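Probable porin (Pseudomonas aeruginosa, PDB 2Y0H) probably forms a channel across the outer membrane, as an 18-stranded beta-barrel porin of the OprD family, for the diffusion of small solutes. Local coordinates at residues L227-D231 and P283-N287; V243-N249 and Q266-D272; A258-G264 and Q303-D309. All coordinates share one frame. Residues are numbered along the deposited sequence.

All three contacts lie among four consecutive strands of the 18-stranded antiparallel barrel, 221-234, 244-256, 259-269 and 300-309. Contacts 2 and 3 are wall contacts: both use strand 259-269, pairing its end with 244-256 and its start with 300-309, and their centres are about 26 Å apart. Contact 1 sets the loop joining 259-269 to 300-309 against strand 221-234; its centre is about 10 Å from contact 2 and about 19 Å from contact 3. Along the chain contact 2 is nested within contact 1, while contact 3 crosses both. The loop folds into the barrel, where Ala286 and Asn287 hydrogen-bond to Asn249, Gln266 and Gln303 of the wall contacts, consistent with a narrowed pore.

Contact 1 (L227-D231 and P283-N287); sequences LRYFD and PYVAN
An inward-folded loop of a beta-barrel porin meets the barrel wall here: residues 227-231 are extended within strand 221-234, whereas 283-287 have no regular secondary structure. The two segments are not paired as strands; their nearest CA atoms, those of Arg228 and Val285, are 7.6 Å apart, and side chains fill the gap. Arg228 and Phe230 point toward the loop. Arg228 takes an extended side chain (chi1 m, then t and t), which carries its guanidinium flat onto the ring of Tyr284, with centres 3.8 Å apart and planes at 7°. This stack is also a cation-pi interaction, with Arg228 CZ 3.8 Å from the Tyr284 ring centroid. A lumenal loop stacked this way on a wall arginine is consistent with a narrowed pore, as in OprD-family porins. Arg228 NH1 gives a weak hydrogen bond to Tyr284 O at 3.1 Å, and Asp226 holds the other side of the guanidinium through a salt bridge to NH2. Tyr284 (chi1 t, phi/psi -81/73) is the centre of an inverse gamma turn, with a weak bond of 2.9 Å from Val285 N to Pro283 O. Two residues after Arg228, Phe230 (chi1 m) brings CZ to 4.0 Å from Tyr284 CB, while Tyr284 O lies at the edge of the phenyl ring. One bridging water accepts from Arg228 NH1 at 2.9 Å and donates weakly to Val285 O at 3.5 Å.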
loop_
_atom_site.group_PDB
_atom_site.type_symbol
_atom_site.label_atom_id
_atom_site.label_comp_id
_atom_site.label_asym_id
_atom_site.label_seq_id
_atom_site.Cartn_x
_atom_site.Cartn_y
_atom_site.Cartn_z
ATOM N N LEU A 227 -12.379 2.292 -10.544
ATOM C CA LEU A 227 -11.723 2.315 -11.849
ATOM C C LEU A 227 -10.439 3.135 -11.742
ATOM O O LEU A 227 -10.440 4.214 -11.143
ATOM C CB LEU A 227 -12.632 2.953 -12.899
ATOM C CG LEU A 227 -14.092 2.502 -13.053
ATOM C CD1 LEU A 227 -14.742 3.174 -14.283
ATOM C CD2 LEU A 227 -14.215 0.987 -13.142
ATOM N N ARG A 228 -9.345 2.631 -12.310
ATOM C CA ARG A 228 -8.048 3.299 -12.170
ATOM C C ARG A 228 -7.241 3.311 -13.459
ATOM O O ARG A 228 -7.203 2.327 -14.200
ATOM C CB ARG A 228 -7.212 2.634 -11.069
ATOM C CG ARG A 228 -7.853 2.633 -9.714
ATOM C CD ARG A 228 -6.984 1.931 -8.683
ATOM N NE ARG A 228 -7.744 1.639 -7.474
ATOM C CZ ARG A 228 -7.269 0.960 -6.439
ATOM N NH1 ARG A 228 -6.014 0.516 -6.451
ATOM N NH2 ARG A 228 -8.050 0.731 -5.385
ATOM N N TYR A 229 -6.558 4.422 -13.707
ATOM C CA TYR A 229 -5.715 4.526 -14.887
ATOM C C TYR A 229 -4.409 5.245 -14.559
ATOM O O TYR A 229 -4.402 6.323 -13.956
ATOM C CB TYR A 229 -6.453 5.228 -16.027
ATOM C CG TYR A 229 -5.623 5.434 -17.291
ATOM C CD1 TYR A 229 -5.258 4.359 -18.097
ATOM C CD2 TYR A 229 -5.219 6.705 -17.683
ATOM C CE1 TYR A 229 -4.499 4.552 -19.255
ATOM C CE2 TYR A 229 -4.470 6.904 -18.833
ATOM C CZ TYR A 229 -4.113 5.823 -19.616
ATOM O OH TYR A 229 -3.369 6.024 -20.759
ATOM N N PHE A 230 -3.305 4.635 -14.955
ATOM C CA PHE A 230 -2.009 5.269 -14.788
ATOM C C PHE A 230 -1.340 5.387 -16.154
ATOM O O PHE A 230 -1.345 4.446 -16.942
ATOM C CB PHE A 230 -1.095 4.427 -13.896
ATOM C CG PHE A 230 -1.512 4.333 -12.441
ATOM C CD1 PHE A 230 -1.030 5.247 -11.499
ATOM C CD2 PHE A 230 -2.296 3.273 -11.995
ATOM C CE1 PHE A 230 -1.362 5.121 -10.155
ATOM C CE2 PHE A 230 -2.640 3.141 -10.640
ATOM C CZ PHE A 230 -2.180 4.057 -9.721
ATOM N N ASP A 231 -0.728 6.530 -16.410
ATOM C CA ASP A 231 0.113 6.706 -17.585
ATOM C C ASP A 231 1.507 7.097 -17.088
ATOM O O ASP A 231 1.665 8.106 -16.398
ATOM C CB ASP A 231 -0.486 7.805 -18.477
ATOM C CG ASP A 231 0.086 7.810 -19.887
ATOM O OD1 ASP A 231 1.309 7.729 -20.041
ATOM O OD2 ASP A 231 -0.701 7.901 -20.852
ATOM N N PRO A 283 2.105 -1.052 -5.193
ATOM C CA PRO A 283 1.481 -0.516 -6.407
ATOM C C PRO A 283 -0.023 -0.382 -6.150
ATOM O O PRO A 283 -0.650 -1.327 -5.672
ATOM C CB PRO A 283 1.735 -1.611 -7.456
ATOM C CG PRO A 283 2.616 -2.643 -6.798
ATOM C CD PRO A 283 2.456 -2.475 -5.327
ATOM N N TYR A 284 -0.586 0.783 -6.432
ATOM C CA TYR A 284 -1.982 1.050 -6.122
ATOM C C TYR A 284 -2.893 0.452 -7.212
ATOM O O TYR A 284 -3.438 1.175 -8.042
ATOM C CB TYR A 284 -2.177 2.566 -5.999
ATOM C CG TYR A 284 -3.508 2.972 -5.420
ATOM C CD1 TYR A 284 -3.862 2.606 -4.126
ATOM C CD2 TYR A 284 -4.420 3.704 -6.172
ATOM C CE1 TYR A 284 -5.095 2.974 -3.590
ATOM C CE2 TYR A 284 -5.649 4.082 -5.645
ATOM C CZ TYR A 284 -5.980 3.713 -4.360
ATOM O OH TYR A 284 -7.199 4.084 -3.837
ATOM N N VAL A 285 -3.026 -0.874 -7.212
ATOM C CA VAL A 285 -3.678 -1.590 -8.303
ATOM C C VAL A 285 -4.695 -2.627 -7.837
ATOM O O VAL A 285 -4.505 -3.288 -6.822
ATOM C CB VAL A 285 -2.652 -2.289 -9.223
ATOM C CG1 VAL A 285 -1.632 -1.280 -9.749
ATOM C CG2 VAL A 285 -1.963 -3.449 -8.502
ATOM N N ALA A 286 -5.772 -2.754 -8.605
ATOM C CA ALA A 286 -6.842 -3.717 -8.340
ATOM C C ALA A 286 -6.369 -5.135 -8.024
ATOM O O ALA A 286 -6.790 -5.720 -7.041
ATOM C CB ALA A 286 -7.819 -3.741 -9.509
ATOM N N ASN A 287 -5.500 -5.689 -8.857
ATOM C CA ASN A 287 -5.133 -7.096 -8.724
ATOM C C ASN A 287 -3.890 -7.365 -7.870
ATOM O O ASN A 287 -3.256 -8.420 -7.980
ATOM C CB ASN A 287 -5.048 -7.762 -10.103
ATOM C CG ASN A 287 -6.424 -7.949 -10.731
ATOM O OD1 ASN A 287 -7.428 -7.586 -10.123
ATOM N ND2 ASN A 287 -6.479 -8.512 -11.948
HETATM O O HOH W 1 -4.957 -1.061 -4.198
#

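Contact 2 (V243-N249 and Q266-D272); sequences VDNRNLN and QKMIGND. With C8E ((hydroxyethyloxy)tri(ethyloxy)octane), chain M.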
loop_
_atom_site.group_PDB
_atom_site.type_symbol
_atom_site.label_atom_id
_atom_site.label_comp_id
_atom_site.label_asym_id
_atom_site.label_seq_id
_atom_site.Cartn_x
_atom_site.Cartn_y
_atom_site.Cartn_z
ATOM N N VAL A 243 10.851 4.702 -20.164
ATOM C CA VAL A 243 9.790 4.254 -19.279
ATOM C C VAL A 243 8.492 4.277 -20.098
ATOM O O VAL A 243 8.082 5.333 -20.563
ATOM C CB VAL A 243 9.661 5.182 -18.042
ATOM C CG1 VAL A 243 8.487 4.750 -17.159
ATOM C CG2 VAL A 243 10.968 5.219 -17.238
ATOM N N ASP A 244 7.872 3.116 -20.299
ATOM C CA ASP A 244 6.692 3.016 -21.174
ATOM C C ASP A 244 5.653 2.058 -20.601
ATOM O O ASP A 244 5.753 0.855 -20.782
ATOM C CB ASP A 244 7.099 2.567 -22.589
ATOM C CG ASP A 244 5.896 2.308 -23.507
ATOM O OD1 ASP A 244 4.911 3.072 -23.464
ATOM O OD2 ASP A 244 5.934 1.332 -24.281
ATOM N N ASN A 245 4.660 2.598 -19.909
ATOM C CA ASN A 245 3.601 1.783 -19.323
ATOM C C ASN A 245 2.321 2.567 -19.153
ATOM O O ASN A 245 2.309 3.680 -18.623
ATOM C CB ASN A 245 4.008 1.237 -17.954
ATOM C CG ASN A 245 2.913 0.388 -17.297
ATOM O OD1 ASN A 245 1.987 0.906 -16.663
ATOM N ND2 ASN A 245 3.038 -0.919 -17.422
ATOM N N ARG A 246 1.236 1.980 -19.624
ATOM C CA ARG A 246 -0.067 2.444 -19.229
ATOM C C ARG A 246 -0.649 1.280 -18.463
ATOM O O ARG A 246 -0.403 0.111 -18.794
ATOM C CB ARG A 246 -0.896 2.874 -20.444
ATOM C CG ARG A 246 -0.148 3.914 -21.297
ATOM C CD ARG A 246 -1.017 4.604 -22.328
ATOM N NE ARG A 246 -1.732 3.671 -23.196
ATOM C CZ ARG A 246 -1.207 3.085 -24.269
ATOM N NH1 ARG A 246 0.056 3.320 -24.603
ATOM N NH2 ARG A 246 -1.948 2.256 -25.000
ATOM N N ASN A 247 -1.377 1.615 -17.405
ATOM C CA ASN A 247 -1.912 0.639 -16.474
ATOM C C ASN A 247 -3.408 0.907 -16.317
ATOM O O ASN A 247 -3.785 1.949 -15.771
ATOM C CB ASN A 247 -1.175 0.773 -15.130
ATOM C CG ASN A 247 -1.815 -0.052 -14.006
ATOM O OD1 ASN A 247 -2.896 -0.625 -14.167
ATOM N ND2 ASN A 247 -1.137 -0.107 -12.860
ATOM N N LEU A 248 -4.243 -0.007 -16.831
ATOM C CA LEU A 248 -5.708 0.061 -16.678
ATOM C C LEU A 248 -6.184 -1.047 -15.740
ATOM O O LEU A 248 -6.000 -2.232 -16.019
ATOM C CB LEU A 248 -6.422 -0.128 -18.016
ATOM C CG LEU A 248 -6.274 0.881 -19.155
ATOM C CD1 LEU A 248 -4.844 1.345 -19.316
ATOM C CD2 LEU A 248 -6.767 0.247 -20.449
ATOM N N ASN A 249 -6.797 -0.672 -14.629
ATOM C CA ASN A 249 -7.276 -1.669 -13.687
ATOM C C ASN A 249 -8.538 -1.210 -12.969
ATOM O O ASN A 249 -8.728 -0.013 -12.722
ATOM C CB ASN A 249 -6.176 -2.095 -12.699
ATOM C CG ASN A 249 -5.788 -0.988 -11.733
ATOM O OD1 ASN A 249 -6.305 -0.909 -10.625
ATOM N ND2 ASN A 249 -4.867 -0.129 -12.153
ATOM N N GLN A 266 -7.184 -6.098 -14.896
ATOM C CA GLN A 266 -5.966 -5.298 -14.872
ATOM C C GLN A 266 -5.201 -5.577 -16.155
ATOM O O GLN A 266 -5.104 -6.725 -16.598
ATOM C CB GLN A 266 -5.122 -5.676 -13.646
ATOM C CG GLN A 266 -3.863 -4.837 -13.396
ATOM C CD GLN A 266 -3.434 -4.903 -11.935
ATOM O OE1 GLN A 266 -4.130 -4.377 -11.051
ATOM N NE2 GLN A 266 -2.309 -5.582 -11.663
ATOM N N LYS A 267 -4.643 -4.529 -16.740
ATOM C CA LYS A 267 -3.974 -4.655 -18.019
ATOM C C LYS A 267 -2.749 -3.722 -18.111
ATOM O O LYS A 267 -2.872 -2.509 -17.999
ATOM C CB LYS A 267 -4.991 -4.361 -19.120
ATOM C CG LYS A 267 -4.497 -4.520 -20.537
ATOM C CD LYS A 267 -5.653 -4.316 -21.535
ATOM C CE LYS A 267 -6.776 -5.365 -21.364
ATOM N NZ LYS A 267 -7.672 -5.167 -20.164
ATOM N N MET A 268 -1.573 -4.312 -18.286
ATOM C CA MET A 268 -0.343 -3.560 -18.551
ATOM C C MET A 268 -0.190 -3.371 -20.060
ATOM O O MET A 268 -0.302 -4.325 -20.832
ATOM C CB MET A 268 0.889 -4.303 -18.014
ATOM C CG MET A 268 0.853 -4.638 -16.523
ATOM S SD MET A 268 0.827 -3.147 -15.477
ATOM C CE MET A 268 -0.863 -3.238 -14.865
ATOM N N ILE A 269 0.069 -2.136 -20.471
ATOM C CA ILE A 269 0.273 -1.814 -21.876
ATOM C C ILE A 269 1.587 -1.078 -22.041
ATOM O O ILE A 269 1.885 -0.140 -21.287
ATOM C CB ILE A 269 -0.854 -0.928 -22.393
ATOM C CG1 ILE A 269 -2.207 -1.620 -22.152
ATOM C CG2 ILE A 269 -0.633 -0.592 -23.862
ATOM C CD1 ILE A 269 -3.402 -0.684 -22.145
ATOM N N GLY A 270 2.364 -1.496 -23.039
ATOM C CA GLY A 270 3.665 -0.903 -23.311
ATOM C C GLY A 270 4.732 -1.933 -23.016
ATOM O O GLY A 270 4.420 -3.067 -22.658
ATOM N N ASN A 271 6.002 -1.582 -23.152
ATOM C CA ASN A 271 6.990 -2.637 -22.927
ATOM C C ASN A 271 7.502 -2.777 -21.489
ATOM O O ASN A 271 8.216 -3.735 -21.190
ATOM C CB ASN A 271 8.143 -2.577 -23.935
ATOM C CG ASN A 271 9.215 -1.638 -23.510
ATOM O OD1 ASN A 271 8.933 -0.484 -23.183
ATOM N ND2 ASN A 271 10.458 -2.121 -23.473
ATOM N N ASP A 272 7.113 -1.855 -20.600
ATOM C CA ASP A 272 7.548 -1.901 -19.201
ATOM C C ASP A 272 6.499 -2.399 -18.201
ATOM O O ASP A 272 5.298 -2.248 -18.404
ATOM C CB ASP A 272 8.056 -0.526 -18.748
ATOM C CG ASP A 272 9.340 -0.129 -19.445
ATOM O OD1 ASP A 272 10.205 -1.017 -19.603
ATOM O OD2 ASP A 272 9.475 1.052 -19.849
HETATM C C1 C8E M . -9.637 -2.290 -17.893
HETATM C C2 C8E M . -9.688 -1.466 -16.605
HETATM C C3 C8E M . -10.799 -0.417 -16.672
HETATM C C4 C8E M . -10.264 0.921 -17.183
#
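Strands 244-256 and 259-269 form a beta hairpin of the porin barrel, and these segments are its open end, running antiparallel with axes 4.6 Å apart at 169°. Gln266 faces Asn249 in a non-hydrogen-bonded pair with CA atoms only 4.0 Å apart. The carboxamide of Gln266 turns to the loop beyond the hairpin, bonding to Phe294 O and Asn287 N, while Asn249 OD1 accepts from Ala286 N. Lys267 and Leu248 form the next hydrogen-bonded pair, with Lys267 N to Leu248 O at 2.8 Å and Leu248 N to Lys267 O at 3.1 Å. Met268, opposite Asn247, lies on the same sheet face as Gln266; its SD accepts a weak hydrogen bond from Asn245 ND2 at 3.7 Å. Ile269 closes the regular pairing through two 2.8 Å bonds, from its N to Arg246 O and from Arg246 N to its O. Its CD1 packs on Leu248 CD1 at 3.8 Å, and its CG2 lies over the Arg246 guanidinium. On this side of the sheet C2 of the C8E detergent lies 3.6 Å from both Asn249 N and Leu248 C, consistent with a lipid-facing surface. At Gly270 the chain leaves the sheet with a positive phi of 113°; a CB here would clash with Asp244 O. Asn271 N then donates to Asp244 OD2 at 3.1 Å. Asp272 ties the hairpin's end back to its first strand: its N gives to Asp244 O at 3.0 Å, its O takes Asn245 ND2 at 2.8 Å, and its OD2 receives Asp244 N at 2.7 Å.

Contact 3 (A258-G264 and Q303-D309); sequences AHAFGIG and QLRYDYD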
loop_
_atom_site.group_PDB
_atom_site.type_symbol
_atom_site.label_atom_id
_atom_site.label_comp_id
_atom_site.label_asym_id
_atom_site.label_seq_id
_atom_site.Cartn_x
_atom_site.Cartn_y
_atom_site.Cartn_z
ATOM N N ALA A 258 -23.426 -9.520 5.041
ATOM C CA ALA A 258 -22.110 -9.848 5.589
ATOM C C ALA A 258 -21.143 -10.432 4.537
ATOM O O ALA A 258 -19.982 -10.712 4.845
ATOM C CB ALA A 258 -22.264 -10.813 6.766
ATOM N N HIS A 259 -21.633 -10.620 3.310
ATOM C CA HIS A 259 -20.833 -11.139 2.197
ATOM C C HIS A 259 -20.342 -10.022 1.282
ATOM O O HIS A 259 -20.987 -8.990 1.180
ATOM C CB HIS A 259 -21.680 -12.072 1.335
ATOM C CG HIS A 259 -22.373 -13.150 2.104
ATOM N ND1 HIS A 259 -21.868 -14.428 2.211
ATOM C CD2 HIS A 259 -23.541 -13.146 2.786
ATOM C CE1 HIS A 259 -22.694 -15.163 2.932
ATOM N NE2 HIS A 259 -23.717 -14.408 3.294
ATOM N N ALA A 260 -19.217 -10.246 0.605
ATOM C CA ALA A 260 -18.794 -9.381 -0.502
ATOM C C ALA A 260 -18.199 -10.213 -1.631
ATOM O O ALA A 260 -17.412 -11.123 -1.387
ATOM C CB ALA A 260 -17.806 -8.317 -0.036
ATOM N N PHE A 261 -18.586 -9.892 -2.862
ATOM C CA PHE A 261 -18.155 -10.619 -4.050
ATOM C C PHE A 261 -17.506 -9.651 -5.038
ATOM O O PHE A 261 -18.129 -8.683 -5.471
ATOM C CB PHE A 261 -19.351 -11.303 -4.728
ATOM C CG PHE A 261 -20.215 -12.125 -3.790
ATOM C CD1 PHE A 261 -19.951 -13.469 -3.578
ATOM C CD2 PHE A 261 -21.300 -11.555 -3.141
ATOM C CE1 PHE A 261 -20.736 -14.224 -2.729
ATOM C CE2 PHE A 261 -22.093 -12.313 -2.287
ATOM C CZ PHE A 261 -21.809 -13.648 -2.087
ATOM N N GLY A 262 -16.254 -9.921 -5.400
ATOM C CA GLY A 262 -15.505 -9.005 -6.243
ATOM C C GLY A 262 -14.907 -9.604 -7.505
ATOM O O GLY A 262 -14.523 -10.779 -7.541
ATOM N N ILE A 263 -14.845 -8.775 -8.545
ATOM C CA ILE A 263 -14.120 -9.075 -9.769
ATOM C C ILE A 263 -13.158 -7.926 -10.060
ATOM O O ILE A 263 -13.512 -6.745 -9.938
ATOM C CB ILE A 263 -15.054 -9.193 -10.994
ATOM C CG1 ILE A 263 -16.213 -10.139 -10.706
ATOM C CG2 ILE A 263 -14.296 -9.702 -12.202
ATOM C CD1 ILE A 263 -16.930 -10.576 -11.961
ATOM N N GLY A 264 -11.945 -8.284 -10.448
ATOM C CA GLY A 264 -10.950 -7.317 -10.837
ATOM C C GLY A 264 -10.389 -7.641 -12.201
ATOM O O GLY A 264 -10.222 -8.817 -12.563
ATOM N N GLN A 303 -9.349 -11.053 -11.472
ATOM C CA GLN A 303 -9.420 -11.449 -10.083
ATOM C C GLN A 303 -10.844 -11.848 -9.713
ATOM O O GLN A 303 -11.812 -11.261 -10.203
ATOM C CB GLN A 303 -8.954 -10.290 -9.176
ATOM C CG GLN A 303 -9.247 -10.528 -7.704
ATOM C CD GLN A 303 -8.814 -9.409 -6.758
ATOM O OE1 GLN A 303 -9.013 -9.525 -5.551
ATOM N NE2 GLN A 303 -8.214 -8.343 -7.291
ATOM N N LEU A 304 -10.955 -12.860 -8.861
ATOM C CA LEU A 304 -12.185 -13.141 -8.127
ATOM C C LEU A 304 -11.869 -13.118 -6.627
ATOM O O LEU A 304 -10.868 -13.689 -6.179
ATOM C CB LEU A 304 -12.774 -14.496 -8.531
ATOM C CG LEU A 304 -13.211 -14.625 -9.999
ATOM C CD1 LEU A 304 -13.685 -16.044 -10.297
ATOM C CD2 LEU A 304 -14.286 -13.614 -10.362
ATOM N N ARG A 305 -12.718 -12.443 -5.859
ATOM C CA ARG A 305 -12.515 -12.308 -4.423
ATOM C C ARG A 305 -13.823 -12.461 -3.644
ATOM O O ARG A 305 -14.866 -11.929 -4.035
ATOM C CB ARG A 305 -11.892 -10.947 -4.112
ATOM C CG ARG A 305 -11.823 -10.627 -2.630
ATOM C CD ARG A 305 -11.141 -9.265 -2.373
ATOM N NE ARG A 305 -11.244 -8.901 -0.965
ATOM C CZ ARG A 305 -10.416 -8.073 -0.327
ATOM N NH1 ARG A 305 -9.391 -7.489 -0.963
ATOM N NH2 ARG A 305 -10.618 -7.838 0.960
ATOM N N TYR A 306 -13.750 -13.168 -2.524
ATOM C CA TYR A 306 -14.902 -13.334 -1.652
ATOM C C TYR A 306 -14.552 -12.942 -0.227
ATOM O O TYR A 306 -13.499 -13.319 0.279
ATOM C CB TYR A 306 -15.387 -14.780 -1.678
ATOM C CG TYR A 306 -16.473 -15.051 -0.667
ATOM C CD1 TYR A 306 -17.744 -14.507 -0.820
ATOM C CD2 TYR A 306 -16.224 -15.829 0.453
ATOM C CE1 TYR A 306 -18.736 -14.743 0.110
ATOM C CE2 TYR A 306 -17.211 -16.076 1.380
ATOM C CZ TYR A 306 -18.461 -15.529 1.207
ATOM O OH TYR A 306 -19.438 -15.770 2.137
ATOM N N ASP A 307 -15.434 -12.176 0.407
ATOM C CA ASP A 307 -15.259 -11.797 1.804
ATOM C C ASP A 307 -16.432 -12.248 2.648
ATOM O O ASP A 307 -17.577 -12.235 2.195
ATOM C CB ASP A 307 -15.108 -10.281 1.954
ATOM C CG ASP A 307 -13.870 -9.754 1.275
ATOM O OD1 ASP A 307 -13.931 -9.451 0.053
ATOM O OD2 ASP A 307 -12.841 -9.639 1.970
ATOM N N TYR A 308 -16.143 -12.641 3.884
ATOM C CA TYR A 308 -17.203 -12.923 4.834
ATOM C C TYR A 308 -16.913 -12.342 6.222
ATOM O O TYR A 308 -15.832 -12.542 6.780
ATOM C CB TYR A 308 -17.511 -14.420 4.914
ATOM C CG TYR A 308 -18.794 -14.684 5.680
ATOM C CD1 TYR A 308 -20.022 -14.252 5.181
ATOM C CD2 TYR A 308 -18.775 -15.323 6.916
ATOM C CE1 TYR A 308 -21.208 -14.471 5.891
ATOM C CE2 TYR A 308 -19.944 -15.545 7.633
ATOM C CZ TYR A 308 -21.157 -15.120 7.116
ATOM O OH TYR A 308 -22.311 -15.335 7.822
ATOM N N ASP A 309 -17.881 -11.591 6.741
ATOM C CA ASP A 309 -17.861 -11.094 8.113
ATOM C C ASP A 309 -18.707 -12.053 8.974
ATOM O O ASP A 309 -19.895 -12.266 8.712
ATOM C CB ASP A 309 -18.389 -9.652 8.156
ATOM C CG ASP A 309 -18.279 -9.001 9.553
ATOM O OD1 ASP A 309 -18.209 -9.719 10.564
ATOM O OD2 ASP A 309 -18.285 -7.759 9.637
#
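An aromatic cluster of His259, Phe261, Tyr306 and Tyr308 marks one face of this strand pair, near the turn that leads into strand 259-269. His259 ND1 and Tyr306 OH share a hydrogen bond of 2.8 Å, their rings meeting rim to rim. Tyr308 leans obliquely against the same imidazole, with its CE1 3.4 Å from His259 CE1, and Phe261 meets Tyr306 with CE1 to CE1 at 3.5 Å. Further along, aliphatic packing follows, Ile263 CG1 against Leu304 CD2 at 4.0 Å. Exposed Phe261, Ile263 and Leu304, flanked by Tyr306 and Tyr308, are consistent with the lipid-facing surface of a beta-barrel porin and part of an aromatic girdle, as in other porins. Strands 259-269 and 300-309 are neighbours in that barrel, antiparallel here with axes 4.6 Å apart at 164°, although the long loop that includes 283-287 separates them in sequence. Pairs of backbone hydrogen bonds tie Ala260 to Asp307, Gly262 to Arg305 and Gly264 to Gln303; the shortest runs from Gln303 N to Gly264 O at 2.6 Å. Beyond them Asp309 N donates to Ala258 O at 3.0 Å. The other face sets small Ala260, Gly262 and Gly264 against polar or charged Asp307, Arg305 and Gln303 and looks into the barrel. Ala260 CB sits 3.9 Å from Asp307 CB, and at Gly264 a CB would come tightly against Gln303 NE2, which donates hydrogen bonds to Asn287 OD1 and Ala286 O of the inward-folded loop. Arg305 reaches along its own strand to Asp307 in a bidentate salt bridge, NE to OD1 at 2.9 Å and NH2 to OD2 at 3.0 Å.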